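Local coordinates for DNA mismatch repair protein PMS1 (PDB 3H4L) that binds ATP through its N-terminal GHKL-type ATPase domain and takes part in DNA mismatch repair in yeast, probably as a MutL-family protein, at residues B[346-349]-B[350-353]; B[173-176]-B[177-181]; B[215-218]-B[219-223]; B[354-357]-B[358-362]; B[87-90]-B[91-95]. All coordinates share one frame; numbering follows the deposited sequence.

Contact 1: residues B[346-349]-B[350-353]; sequences VIDI and FKTT
The side chain of Thr353 turns its hydroxyl back along the helix, with OG1 opposite the carbonyl carbon and next to the backbone N (chi1 -70°), and so delivers it to the carbonyl of Ile349 one turn earlier. Thr353 OG1 donates to Ile349 O at 2.6 Å, and Thr353 N reaches the same oxygen at 3.1 Å, so one residue grips this acceptor twice. The hydroxyl comes in only moderately tilted from the carbonyl plane. The branch Ile349 CG2 passes obliquely by the hydroxyl, 3.9 Å from Thr353 OG1.

Thr352 is turned differently. Its OG1 lies between the backbone N and the carbonyl carbon (chi1 78°), and its methyl CG2 is the group that rests on the helix behind it, 3.2 Å from Asp348 O. Elsewhere on the helix, Asp348 OD1 and Lys351 NZ lie 4.3 Å apart; their opposite charges probably attract, but the distance is beyond a salt bridge. Lys351 NZ also has a long, weak ion pair with Glu303.

Phe350 N donates to Val346 O at 2.8 Å, while the Phe350 ring leads away to Leu297 of helix 295-306 and Leu236 of strand 229-237. The segment is thus one stretch of the amphipathic C-terminal helix 343-362, packed against helix 295-306 and strand 229-237 in the region matching the mismatch repair protein C-terminal family, of the S5 clan.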
loop_
_atom_site.group_PDB
_atom_site.type_symbol
_atom_site.label_atom_id
_atom_site.label_comp_id
_atom_site.label_asym_id
_atom_site.label_seq_id
_atom_site.Cartn_x
_atom_site.Cartn_y
_atom_site.Cartn_z
ATOM N N VAL B 346 21.275 18.813 -29.914
ATOM C CA VAL B 346 20.718 18.832 -28.563
ATOM C C VAL B 346 21.604 18.010 -27.629
ATOM O O VAL B 346 22.126 18.514 -26.636
ATOM C CB VAL B 346 19.292 18.221 -28.531
ATOM C CG1 VAL B 346 18.774 18.188 -27.103
ATOM C CG2 VAL B 346 18.353 19.023 -29.413
ATOM N N ILE B 347 21.770 16.738 -27.963
ATOM C CA ILE B 347 22.582 15.837 -27.164
ATOM C C ILE B 347 23.945 16.437 -26.798
ATOM O O ILE B 347 24.445 16.230 -25.693
ATOM C CB ILE B 347 22.800 14.502 -27.914
ATOM C CG1 ILE B 347 21.440 13.875 -28.255
ATOM C CG2 ILE B 347 23.629 13.547 -27.058
ATOM C CD1 ILE B 347 21.509 12.670 -29.192
ATOM N N ASP B 348 24.536 17.192 -27.720
ATOM C CA ASP B 348 25.845 17.796 -27.485
ATOM C C ASP B 348 25.815 19.053 -26.622
ATOM O O ASP B 348 26.683 19.249 -25.764
ATOM C CB ASP B 348 26.522 18.107 -28.822
ATOM C CG ASP B 348 26.879 16.853 -29.591
ATOM O OD1 ASP B 348 27.746 16.088 -29.105
ATOM O OD2 ASP B 348 26.289 16.625 -30.671
ATOM N N ILE B 349 24.827 19.907 -26.856
ATOM C CA ILE B 349 24.707 21.132 -26.081
ATOM C C ILE B 349 24.303 20.790 -24.651
ATOM O O ILE B 349 24.648 21.502 -23.710
ATOM C CB ILE B 349 23.680 22.096 -26.721
ATOM C CG1 ILE B 349 24.259 22.646 -28.031
ATOM C CG2 ILE B 349 23.331 23.220 -25.754
ATOM C CD1 ILE B 349 23.456 23.769 -28.652
ATOM N N PHE B 350 23.584 19.685 -24.495
ATOM C CA PHE B 350 23.159 19.242 -23.179
ATOM C C PHE B 350 24.360 18.654 -22.434
ATOM O O PHE B 350 24.638 19.011 -21.285
ATOM C CB PHE B 350 22.063 18.175 -23.302
ATOM C CG PHE B 350 21.618 17.613 -21.979
ATOM C CD1 PHE B 350 20.830 18.370 -21.115
ATOM C CD2 PHE B 350 22.041 16.354 -21.566
ATOM C CE1 PHE B 350 20.478 17.881 -19.860
ATOM C CE2 PHE B 350 21.696 15.853 -20.308
ATOM C CZ PHE B 350 20.913 16.617 -19.454
ATOM N N LYS B 351 25.071 17.752 -23.107
ATOM C CA LYS B 351 26.226 17.087 -22.523
ATOM C C LYS B 351 27.205 18.076 -21.907
ATOM O O LYS B 351 27.639 17.892 -20.773
ATOM C CB LYS B 351 26.938 16.240 -23.578
ATOM C CG LYS B 351 28.045 15.348 -23.021
ATOM C CD LYS B 351 28.836 14.653 -24.136
ATOM C CE LYS B 351 27.941 13.785 -25.027
ATOM N NZ LYS B 351 28.696 13.087 -26.117
ATOM N N THR B 352 27.545 19.131 -22.638
ATOM C CA THR B 352 28.487 20.111 -22.111
ATOM C C THR B 352 27.828 21.031 -21.085
ATOM O O THR B 352 28.470 21.439 -20.119
ATOM C CB THR B 352 29.117 20.975 -23.243
ATOM O OG1 THR B 352 28.194 21.992 -23.665
ATOM C CG2 THR B 352 29.476 20.096 -24.440
ATOM N N THR B 353 26.550 21.350 -21.297
ATOM C CA THR B 353 25.807 22.229 -20.387
ATOM C C THR B 353 25.647 21.593 -19.010
ATOM O O THR B 353 25.730 22.277 -17.986
ATOM C CB THR B 353 24.396 22.573 -20.928
ATOM O OG1 THR B 353 24.506 23.443 -22.061
ATOM C CG2 THR B 353 23.575 23.268 -19.854
#

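Contact 2: residues B[173-176]-B[177-181]; sequences KCLT and VIQGY
Gln179 lies back over the turn before it, and its side chain meets Leu175 and Thr176 mainly through their backbones. Gln179 CG sits 3.1 Å from Leu175 O, and Gln179 OE1 comes to 3.3 Å from Thr176 CA. The first torsion (chi1 -64°) sets CG beside the backbone N, and the chain then runs extended, crossing Thr176 at a slant. The Thr176 hydroxyl has its strongest polar partner one turn earlier, in Thr172 O.

On another side of the helix, Ile178 CG1 packs on the carbonyl of the preceding turn, 3.4 Å from Cys174 O, and Ile178 CD1 approaches Cys174 SG at 4.4 Å in a loose apolar contact. These positions are set by the main chain: Gln179 N donates to Leu175 O at 2.8 Å and Gly180 N to Thr176 O at 3.0 Å, while the bond from Val177 N to Lys173 O is weak.

Beyond this shell, Lys173 NZ forms a salt bridge with Asp25, and Tyr181 OH bonds to Asp35 of helix 26-39. Helix 167-184 is packed between several elements: Cys174 meets helix 26-39, Ile178 covers Ile47 and Phe49 of strand 44-50, Leu175 touches Ile204 of strand 200-206, and Gln179 reaches helix 213-221, with His78 of the second subunit packing on Leu175 and Gln179.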
loop_
_atom_site.group_PDB
_atom_site.type_symbol
_atom_site.label_atom_id
_atom_site.label_comp_id
_atom_site.label_asym_id
_atom_site.label_seq_id
_atom_site.Cartn_x
_atom_site.Cartn_y
_atom_site.Cartn_z
ATOM N N LYS B 173 7.140 -2.708 -10.877
ATOM C CA LYS B 173 7.412 -2.099 -12.177
ATOM C C LYS B 173 6.299 -1.099 -12.468
ATOM O O LYS B 173 6.537 0.009 -12.958
ATOM C CB LYS B 173 7.439 -3.134 -13.296
ATOM C CG LYS B 173 7.499 -2.478 -14.669
ATOM C CD LYS B 173 7.328 -3.457 -15.823
ATOM C CE LYS B 173 7.469 -2.720 -17.151
ATOM N NZ LYS B 173 7.134 -3.570 -18.325
ATOM N N CYS B 174 5.078 -1.505 -12.157
ATOM C CA CYS B 174 3.916 -0.675 -12.361
ATOM C C CYS B 174 3.912 0.533 -11.416
ATOM O O CYS B 174 3.384 1.592 -11.747
ATOM C CB CYS B 174 2.674 -1.522 -12.139
ATOM S SG CYS B 174 1.152 -0.620 -12.301
ATOM N N LEU B 175 4.503 0.371 -10.235
ATOM C CA LEU B 175 4.563 1.454 -9.254
ATOM C C LEU B 175 5.533 2.520 -9.730
ATOM O O LEU B 175 5.284 3.726 -9.609
ATOM C CB LEU B 175 5.022 0.924 -7.898
ATOM C CG LEU B 175 4.816 1.875 -6.714
ATOM C CD1 LEU B 175 3.364 2.291 -6.624
ATOM C CD2 LEU B 175 5.245 1.184 -5.439
ATOM N N THR B 176 6.648 2.061 -10.279
ATOM C CA THR B 176 7.664 2.961 -10.803
ATOM C C THR B 176 7.024 3.916 -11.799
ATOM O O THR B 176 7.251 5.120 -11.755
ATOM C CB THR B 176 8.753 2.181 -11.511
ATOM O OG1 THR B 176 9.344 1.265 -10.588
ATOM C CG2 THR B 176 9.815 3.119 -12.037
ATOM N N VAL B 177 6.219 3.361 -12.694
ATOM C CA VAL B 177 5.537 4.149 -13.699
ATOM C C VAL B 177 4.525 5.098 -13.071
ATOM O O VAL B 177 4.315 6.203 -13.571
ATOM C CB VAL B 177 4.818 3.241 -14.697
ATOM C CG1 VAL B 177 3.765 4.029 -15.474
ATOM C CG2 VAL B 177 5.832 2.632 -15.633
ATOM N N ILE B 178 3.882 4.678 -11.988
ATOM C CA ILE B 178 2.917 5.566 -11.363
ATOM C C ILE B 178 3.684 6.716 -10.702
ATOM O O ILE B 178 3.233 7.869 -10.721
ATOM C CB ILE B 178 2.023 4.812 -10.334
ATOM C CG1 ILE B 178 0.980 3.969 -11.074
ATOM C CG2 ILE B 178 1.306 5.801 -9.432
ATOM C CD1 ILE B 178 0.127 3.087 -10.171
ATOM N N GLN B 179 4.858 6.412 -10.147
ATOM C CA GLN B 179 5.676 7.447 -9.519
ATOM C C GLN B 179 6.064 8.489 -10.569
ATOM O O GLN B 179 6.063 9.698 -10.287
ATOM C CB GLN B 179 6.929 6.831 -8.886
ATOM C CG GLN B 179 6.616 5.859 -7.748
ATOM C CD GLN B 179 7.828 5.076 -7.284
ATOM O OE1 GLN B 179 8.562 4.516 -8.092
ATOM N NE2 GLN B 179 8.037 5.023 -5.975
ATOM N N GLY B 180 6.365 8.025 -11.784
ATOM C CA GLY B 180 6.727 8.941 -12.853
ATOM C C GLY B 180 5.631 9.959 -13.161
ATOM O O GLY B 180 5.879 11.158 -13.278
ATOM N N TYR B 181 4.400 9.486 -13.286
ATOM C CA TYR B 181 3.294 10.377 -13.584
ATOM C C TYR B 181 3.045 11.355 -12.436
ATOM O O TYR B 181 2.719 12.523 -12.652
ATOM C CB TYR B 181 2.024 9.562 -13.827
ATOM C CG TYR B 181 1.888 8.934 -15.201
ATOM C CD1 TYR B 181 1.536 9.707 -16.307
ATOM C CD2 TYR B 181 2.041 7.551 -15.379
ATOM C CE1 TYR B 181 1.330 9.127 -17.547
ATOM C CE2 TYR B 181 1.839 6.963 -16.610
ATOM C CZ TYR B 181 1.480 7.754 -17.695
ATOM O OH TYR B 181 1.256 7.170 -18.931
#

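Contact 3: residues B[215-218]-B[219-223]; sequences KNIS and SVFGA
Ile217 and Phe221, one turn apart, cross at a slant: the branch Ile217 CG2 approaches Phe221 CD2 at 4.2 Å, and Ile217 O lies at the edge of the ring, near its plane. One face of that ring is met by Val220 CG1, displaced toward the rim. Val220 also leans back along the helix, its CB 3.2 Å from Asn216 O.

Ser219 is turned against the main chain instead. With OG next to its own backbone N (chi1 -56°), the hydroxyl donates to Lys215 O at 2.8 Å, and Ser219 N donates to the same atom at 3.1 Å. The two donors approach from opposite faces of the carbonyl plane, so the oxygen is held from both sides.

Phe221 N donates to Ile217 O at 2.8 Å. Gly222 then leaves the helical conformation with a positive phi of 61°, a value that glycine adopts readily, and turns the chain off toward Ala223.

In the fold, helix 213-221 rests on helix 167-184, where Val220 and Phe221 meet Gln179, and Ile217 and Phe221 meet Ile183. Ile217 and Phe221 also touch Phe317 of strand 316-321, while Val220 O accepts a hydrogen bond from His78 of the second subunit.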
loop_
_atom_site.group_PDB
_atom_site.type_symbol
_atom_site.label_atom_id
_atom_site.label_comp_id
_atom_site.label_asym_id
_atom_site.label_seq_id
_atom_site.Cartn_x
_atom_site.Cartn_y
_atom_site.Cartn_z
ATOM N N LYS B 215 8.028 18.810 -3.704
ATOM C CA LYS B 215 7.097 18.286 -2.719
ATOM C C LYS B 215 6.693 16.866 -3.101
ATOM O O LYS B 215 6.569 15.997 -2.230
ATOM C CB LYS B 215 5.865 19.187 -2.604
ATOM C CG LYS B 215 6.198 20.621 -2.180
ATOM C CD LYS B 215 4.953 21.469 -1.909
ATOM C CE LYS B 215 4.226 21.001 -0.655
ATOM N NZ LYS B 215 2.992 21.795 -0.361
ATOM N N ASN B 216 6.517 16.620 -4.399
ATOM C CA ASN B 216 6.130 15.292 -4.869
ATOM C C ASN B 216 7.243 14.254 -4.796
ATOM O O ASN B 216 6.978 13.084 -4.541
ATOM C CB ASN B 216 5.573 15.348 -6.296
ATOM C CG ASN B 216 4.194 15.974 -6.355
ATOM O OD1 ASN B 216 3.426 15.879 -5.404
ATOM N ND2 ASN B 216 3.869 16.604 -7.475
ATOM N N ILE B 217 8.487 14.654 -5.026
ATOM C CA ILE B 217 9.570 13.679 -4.947
ATOM C C ILE B 217 9.689 13.271 -3.490
ATOM O O ILE B 217 9.933 12.108 -3.178
ATOM C CB ILE B 217 10.930 14.260 -5.410
ATOM C CG1 ILE B 217 10.891 14.550 -6.912
ATOM C CG2 ILE B 217 12.067 13.278 -5.080
ATOM C CD1 ILE B 217 12.179 15.124 -7.459
ATOM N N SER B 218 9.496 14.239 -2.600
ATOM C CA SER B 218 9.585 13.977 -1.168
ATOM C C SER B 218 8.468 13.071 -0.650
ATOM O O SER B 218 8.668 12.310 0.305
ATOM C CB SER B 218 9.598 15.294 -0.387
ATOM O OG SER B 218 10.907 15.841 -0.371
ATOM N N SER B 219 7.299 13.162 -1.274
ATOM C CA SER B 219 6.165 12.334 -0.890
ATOM C C SER B 219 6.378 10.937 -1.456
ATOM O O SER B 219 6.240 9.932 -0.758
ATOM C CB SER B 219 4.866 12.902 -1.463
ATOM O OG SER B 219 4.687 14.243 -1.061
ATOM N N VAL B 220 6.735 10.893 -2.730
ATOM C CA VAL B 220 6.935 9.646 -3.444
ATOM C C VAL B 220 8.198 8.872 -3.075
ATOM O O VAL B 220 8.264 7.669 -3.303
ATOM C CB VAL B 220 6.889 9.922 -4.985
ATOM C CG1 VAL B 220 7.459 8.757 -5.771
ATOM C CG2 VAL B 220 5.448 10.193 -5.411
ATOM N N PHE B 221 9.191 9.535 -2.493
ATOM C CA PHE B 221 10.428 8.839 -2.143
ATOM C C PHE B 221 10.957 9.137 -0.747
ATOM O O PHE B 221 12.139 8.926 -0.471
ATOM C CB PHE B 221 11.512 9.167 -3.162
ATOM C CG PHE B 221 11.302 8.528 -4.504
ATOM C CD1 PHE B 221 11.516 7.167 -4.681
ATOM C CD2 PHE B 221 10.917 9.293 -5.601
ATOM C CE1 PHE B 221 11.356 6.581 -5.929
ATOM C CE2 PHE B 221 10.755 8.714 -6.853
ATOM C CZ PHE B 221 10.975 7.357 -7.017
ATOM N N GLY B 222 10.079 9.623 0.126
ATOM C CA GLY B 222 10.469 9.934 1.488
ATOM C C GLY B 222 11.547 10.995 1.561
ATOM O O GLY B 222 11.937 11.565 0.537
ATOM N N ALA B 223 12.030 11.246 2.780
ATOM C CA ALA B 223 13.069 12.239 3.042
ATOM C C ALA B 223 14.390 11.921 2.346
ATOM O O ALA B 223 15.205 12.813 2.098
ATOM C CB ALA B 223 13.292 12.366 4.538
#

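Contact 4: residues B[354-357]-B[358-362]; sequences LSDY and YNRQE
Asn359 and Arg360 continue the helical bonding of the preceding turn, Asn359 N donating to Ser355 O at 2.9 Å and Arg360 N to Asp356 O at 3.2 Å, while the bond from Gln361 N to Tyr357 O is weak.

The two adjacent tyrosines form a T-shaped pair. The edge of Tyr357 is directed at a face of Tyr358, with centroids 5.3 Å apart and planes at 65°; Tyr357 CD2 sits over the Tyr358 ring, offset toward its rim. Different first torsions bring the neighbouring rings together: Tyr357 CG is anti to its own backbone N (chi1 155°), Tyr358 CG beside its own. Leu354 runs side by side with Tyr358, bringing its CG to 3.9 Å from Tyr358 CE1.

This is the inner side of the C-terminal helix 343-362, which packs on strands 229-237 and 261-269 of the four-stranded sheet of the second domain: Tyr357 lies on Val232 and Ile268, and Tyr358 on Ile268. Both hydroxyls are tied to main-chain carbonyls, Tyr357 OH to Glu231 O and Tyr358 OH to Ser269 O.

Gln361 slants past Tyr357, its amide plane steeply inclined to the ring and its NE2 3.4 Å from Tyr357 OH, too poorly angled for a hydrogen bond; Gln361 OE1 instead accepts from Asn271 N. Away from the tyrosines, Asp356 and Arg360 lie alongside each other, with Asp356 OD2 4.2 Å from Arg360 NE. The oxygen lies far off the guanidinium plane, where it lines up with none of the N-H groups, so the two probably attract only through their charges.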
loop_
_atom_site.group_PDB
_atom_site.type_symbol
_atom_site.label_atom_id
_atom_site.label_comp_id
_atom_site.label_asym_id
_atom_site.label_seq_id
_atom_site.Cartn_x
_atom_site.Cartn_y
_atom_site.Cartn_z
ATOM N N LEU B 354 25.410 20.286 -18.991
ATOM C CA LEU B 354 25.258 19.574 -17.734
ATOM C C LEU B 354 26.640 19.444 -17.104
ATOM O O LEU B 354 26.841 19.787 -15.940
ATOM C CB LEU B 354 24.656 18.183 -17.972
ATOM C CG LEU B 354 24.458 17.361 -16.697
ATOM C CD1 LEU B 354 23.414 18.043 -15.826
ATOM C CD2 LEU B 354 24.030 15.945 -17.039
ATOM N N SER B 355 27.589 18.952 -17.896
ATOM C CA SER B 355 28.963 18.774 -17.443
ATOM C C SER B 355 29.447 20.025 -16.718
ATOM O O SER B 355 29.903 19.962 -15.575
ATOM C CB SER B 355 29.877 18.488 -18.642
ATOM O OG SER B 355 31.212 18.245 -18.224
ATOM N N ASP B 356 29.334 21.167 -17.387
ATOM C CA ASP B 356 29.761 22.424 -16.800
ATOM C C ASP B 356 28.887 22.804 -15.602
ATOM O O ASP B 356 29.275 23.646 -14.793
ATOM C CB ASP B 356 29.750 23.526 -17.866
ATOM C CG ASP B 356 28.744 24.614 -17.573
ATOM O OD1 ASP B 356 27.565 24.288 -17.301
ATOM O OD2 ASP B 356 29.135 25.799 -17.625
ATOM N N TYR B 357 27.708 22.194 -15.495
ATOM C CA TYR B 357 26.810 22.455 -14.368
ATOM C C TYR B 357 27.393 21.736 -13.157
ATOM O O TYR B 357 27.348 22.243 -12.034
ATOM C CB TYR B 357 25.403 21.911 -14.646
ATOM C CG TYR B 357 24.592 21.585 -13.397
ATOM C CD1 TYR B 357 23.824 22.563 -12.760
ATOM C CD2 TYR B 357 24.604 20.296 -12.848
ATOM C CE1 TYR B 357 23.087 22.270 -11.615
ATOM C CE2 TYR B 357 23.872 19.995 -11.701
ATOM C CZ TYR B 357 23.113 20.988 -11.090
ATOM O OH TYR B 357 22.367 20.701 -9.961
ATOM N N TYR B 358 27.924 20.540 -13.395
ATOM C CA TYR B 358 28.530 19.757 -12.328
ATOM C C TYR B 358 29.863 20.381 -11.908
ATOM O O TYR B 358 30.157 20.462 -10.716
ATOM C CB TYR B 358 28.726 18.303 -12.775
ATOM C CG TYR B 358 27.509 17.424 -12.540
ATOM C CD1 TYR B 358 26.951 16.667 -13.579
ATOM C CD2 TYR B 358 26.929 17.333 -11.273
ATOM C CE1 TYR B 358 25.848 15.840 -13.357
ATOM C CE2 TYR B 358 25.831 16.509 -11.037
ATOM C CZ TYR B 358 25.295 15.765 -12.081
ATOM O OH TYR B 358 24.224 14.934 -11.836
ATOM N N ASN B 359 30.660 20.831 -12.878
ATOM C CA ASN B 359 31.945 21.475 -12.573
ATOM C C ASN B 359 31.699 22.629 -11.609
ATOM O O ASN B 359 32.445 22.825 -10.652
ATOM C CB ASN B 359 32.607 22.030 -13.840
ATOM C CG ASN B 359 33.486 21.012 -14.541
ATOM O OD1 ASN B 359 34.355 20.396 -13.921
ATOM N ND2 ASN B 359 33.278 20.844 -15.844
ATOM N N ARG B 360 30.646 23.393 -11.880
ATOM C CA ARG B 360 30.280 24.527 -11.038
ATOM C C ARG B 360 29.781 24.073 -9.669
ATOM O O ARG B 360 29.797 24.837 -8.703
ATOM C CB ARG B 360 29.198 25.369 -11.721
ATOM C CG ARG B 360 29.694 26.154 -12.923
ATOM C CD ARG B 360 28.726 27.265 -13.313
ATOM N NE ARG B 360 29.359 28.217 -14.223
ATOM C CZ ARG B 360 28.810 29.358 -14.625
ATOM N NH1 ARG B 360 27.601 29.703 -14.200
ATOM N NH2 ARG B 360 29.476 30.161 -15.447
ATOM N N GLN B 361 29.335 22.826 -9.588
ATOM C CA GLN B 361 28.835 22.294 -8.333
ATOM C C GLN B 361 29.996 21.887 -7.430
ATOM O O GLN B 361 29.923 22.011 -6.204
ATOM C CB GLN B 361 27.937 21.090 -8.596
ATOM C CG GLN B 361 27.082 20.707 -7.415
ATOM C CD GLN B 361 26.127 19.591 -7.744
ATOM O OE1 GLN B 361 26.538 18.449 -7.949
ATOM N NE2 GLN B 361 24.840 19.915 -7.809
ATOM N N GLU B 362 31.070 21.402 -8.038
ATOM C CA GLU B 362 32.227 20.984 -7.272
ATOM C C GLU B 362 32.822 22.192 -6.556
ATOM O O GLU B 362 33.170 22.114 -5.371
ATOM C CB GLU B 362 33.268 20.352 -8.193
ATOM C CG GLU B 362 34.187 19.382 -7.480
ATOM C CD GLU B 362 35.019 18.554 -8.438
ATOM O OE1 GLU B 362 34.454 18.032 -9.426
ATOM O OE2 GLU B 362 36.236 18.415 -8.191
#

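Contact 5: residues B[87-90]-B[91-95]; sequences QDVA and KVQTL
Asp88 caps the short helix 89-92 through a side-chain hydrogen bond: Lys91 N donates to Asp88 OD1 at 3.0 Å, approaching from above the carboxylate plane. The carboxylate also rests against the lysine's first methylene, with Asp88 CG 3.3 Å from Lys91 CB. It is therefore the backbone N-H and the base of Lys91 that it meets, while the ammonium end leads away.

Main-chain bonds make up the rest of the turn. Val92 N donates to Asp88 O (3.2 Å), and Gln93 N reaches Val89 O at 3.2 Å. At the far end Lys91 O takes two donors from Thr94, its N and its hydroxyl; the hydroxyl, Thr94 OG1 at 2.6 Å from Lys91 O, lies in the carbonyl plane on a lone pair of that oxygen.

Van der Waals packing joins Val89 and Gln93, which lie alongside and point the same way, with Val89 CG1 3.5 Å from Gln93 NE2. The other end of that amide, Gln93 OE1, accepts from His78 of the same chain, and Val89 and Gln93 both touch Ile83 of helix 80-83. Asp88 thus forms a typical aspartate N-cap, starting a helix of little more than one turn on the surface of the GHKL-type ATPase domain, with the Thr94 side chain about 10 Å from the bound nucleotide analogue, not in contact with it.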
loop_
_atom_site.group_PDB
_atom_site.type_symbol
_atom_site.label_atom_id
_atom_site.label_comp_id
_atom_site.label_asym_id
_atom_site.label_seq_id
_atom_site.Cartn_x
_atom_site.Cartn_y
_atom_site.Cartn_z
ATOM N N GLN B 87 -24.930 4.863 -42.618
ATOM C CA GLN B 87 -25.329 5.877 -43.580
ATOM C C GLN B 87 -24.366 7.048 -43.483
ATOM O O GLN B 87 -23.730 7.428 -44.471
ATOM C CB GLN B 87 -26.754 6.348 -43.305
ATOM C CG GLN B 87 -27.776 5.237 -43.359
ATOM C CD GLN B 87 -29.153 5.758 -43.694
ATOM O OE1 GLN B 87 -29.591 6.777 -43.149
ATOM N NE2 GLN B 87 -29.850 5.062 -44.591
ATOM N N ASP B 88 -24.254 7.617 -42.288
ATOM C CA ASP B 88 -23.344 8.730 -42.100
ATOM C C ASP B 88 -22.009 8.205 -41.587
ATOM O O ASP B 88 -21.782 8.109 -40.377
ATOM C CB ASP B 88 -23.915 9.750 -41.118
ATOM C CG ASP B 88 -23.361 11.141 -41.357
ATOM O OD1 ASP B 88 -22.158 11.247 -41.687
ATOM O OD2 ASP B 88 -24.121 12.126 -41.217
ATOM N N VAL B 89 -21.136 7.854 -42.525
ATOM C CA VAL B 89 -19.816 7.335 -42.198
ATOM C C VAL B 89 -18.994 8.404 -41.484
ATOM O O VAL B 89 -18.310 8.113 -40.498
ATOM C CB VAL B 89 -19.073 6.870 -43.477
ATOM C CG1 VAL B 89 -17.643 6.481 -43.144
ATOM C CG2 VAL B 89 -19.806 5.688 -44.098
ATOM N N ALA B 90 -19.074 9.638 -41.979
ATOM C CA ALA B 90 -18.342 10.761 -41.381
ATOM C C ALA B 90 -18.693 10.921 -39.904
ATOM O O ALA B 90 -17.809 11.074 -39.057
ATOM C CB ALA B 90 -18.658 12.058 -42.131
ATOM N N LYS B 91 -19.992 10.877 -39.620
ATOM C CA LYS B 91 -20.537 11.012 -38.273
ATOM C C LYS B 91 -20.049 9.931 -37.295
ATOM O O LYS B 91 -19.429 10.254 -36.279
ATOM C CB LYS B 91 -22.067 10.997 -38.359
ATOM C CG LYS B 91 -22.811 11.153 -37.045
ATOM C CD LYS B 91 -22.753 12.576 -36.509
ATOM C CE LYS B 91 -23.658 12.712 -35.284
ATOM N NZ LYS B 91 -23.564 14.043 -34.618
ATOM N N VAL B 92 -20.322 8.659 -37.592
ATOM C CA VAL B 92 -19.898 7.576 -36.702
ATOM C C VAL B 92 -18.415 7.597 -36.372
ATOM O O VAL B 92 -18.029 7.267 -35.257
ATOM C CB VAL B 92 -20.224 6.162 -37.261
ATOM C CG1 VAL B 92 -21.696 5.881 -37.122
ATOM C CG2 VAL B 92 -19.793 6.046 -38.714
ATOM N N GLN B 93 -17.582 7.981 -37.334
ATOM C CA GLN B 93 -16.142 8.015 -37.102
ATOM C C GLN B 93 -15.668 9.167 -36.216
ATOM O O GLN B 93 -14.467 9.405 -36.098
ATOM C CB GLN B 93 -15.385 8.000 -38.441
ATOM C CG GLN B 93 -14.992 6.586 -38.878
ATOM C CD GLN B 93 -14.584 6.482 -40.339
ATOM O OE1 GLN B 93 -13.974 5.493 -40.752
ATOM N NE2 GLN B 93 -14.933 7.491 -41.131
ATOM N N THR B 94 -16.611 9.880 -35.599
ATOM C CA THR B 94 -16.281 10.972 -34.683
ATOM C C THR B 94 -16.923 10.616 -33.361
ATOM O O THR B 94 -16.850 11.379 -32.397
ATOM C CB THR B 94 -16.880 12.327 -35.098
ATOM O OG1 THR B 94 -18.309 12.230 -35.098
ATOM C CG2 THR B 94 -16.382 12.747 -36.469
ATOM N N LEU B 95 -17.569 9.453 -33.324
ATOM C CA LEU B 95 -18.239 8.999 -32.114
ATOM C C LEU B 95 -17.449 7.924 -31.397
ATOM O O LEU B 95 -17.933 7.341 -30.426
ATOM C CB LEU B 95 -19.637 8.464 -32.441
ATOM C CG LEU B 95 -20.589 9.456 -33.116
ATOM C CD1 LEU B 95 -21.976 8.841 -33.257
ATOM C CD2 LEU B 95 -20.656 10.730 -32.292
#

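All five contacts are local, between neighbouring turns, but they occupy different depths. Contact 2 is largely buried; contacts 1, 3 and 4 are partly buried, and contact 5 lies at the surface. Contacts 1 and 4 adjoin on helix 343-362, the first relying on a threonine-carbonyl grip and a loose pair of opposite charges, the second on paired tyrosines. Contacts 2 and 3 touch through Gln179, whose CG is 3.6 Å from Val220 CG1, and both meet the second subunit. Serine-to-carbonyl bonding in contact 3 echoes contact 1 on another helix. Contact 5 stands apart, its centre about 57 Å from that of contact 4, and alone begins its helix with a side-chain cap.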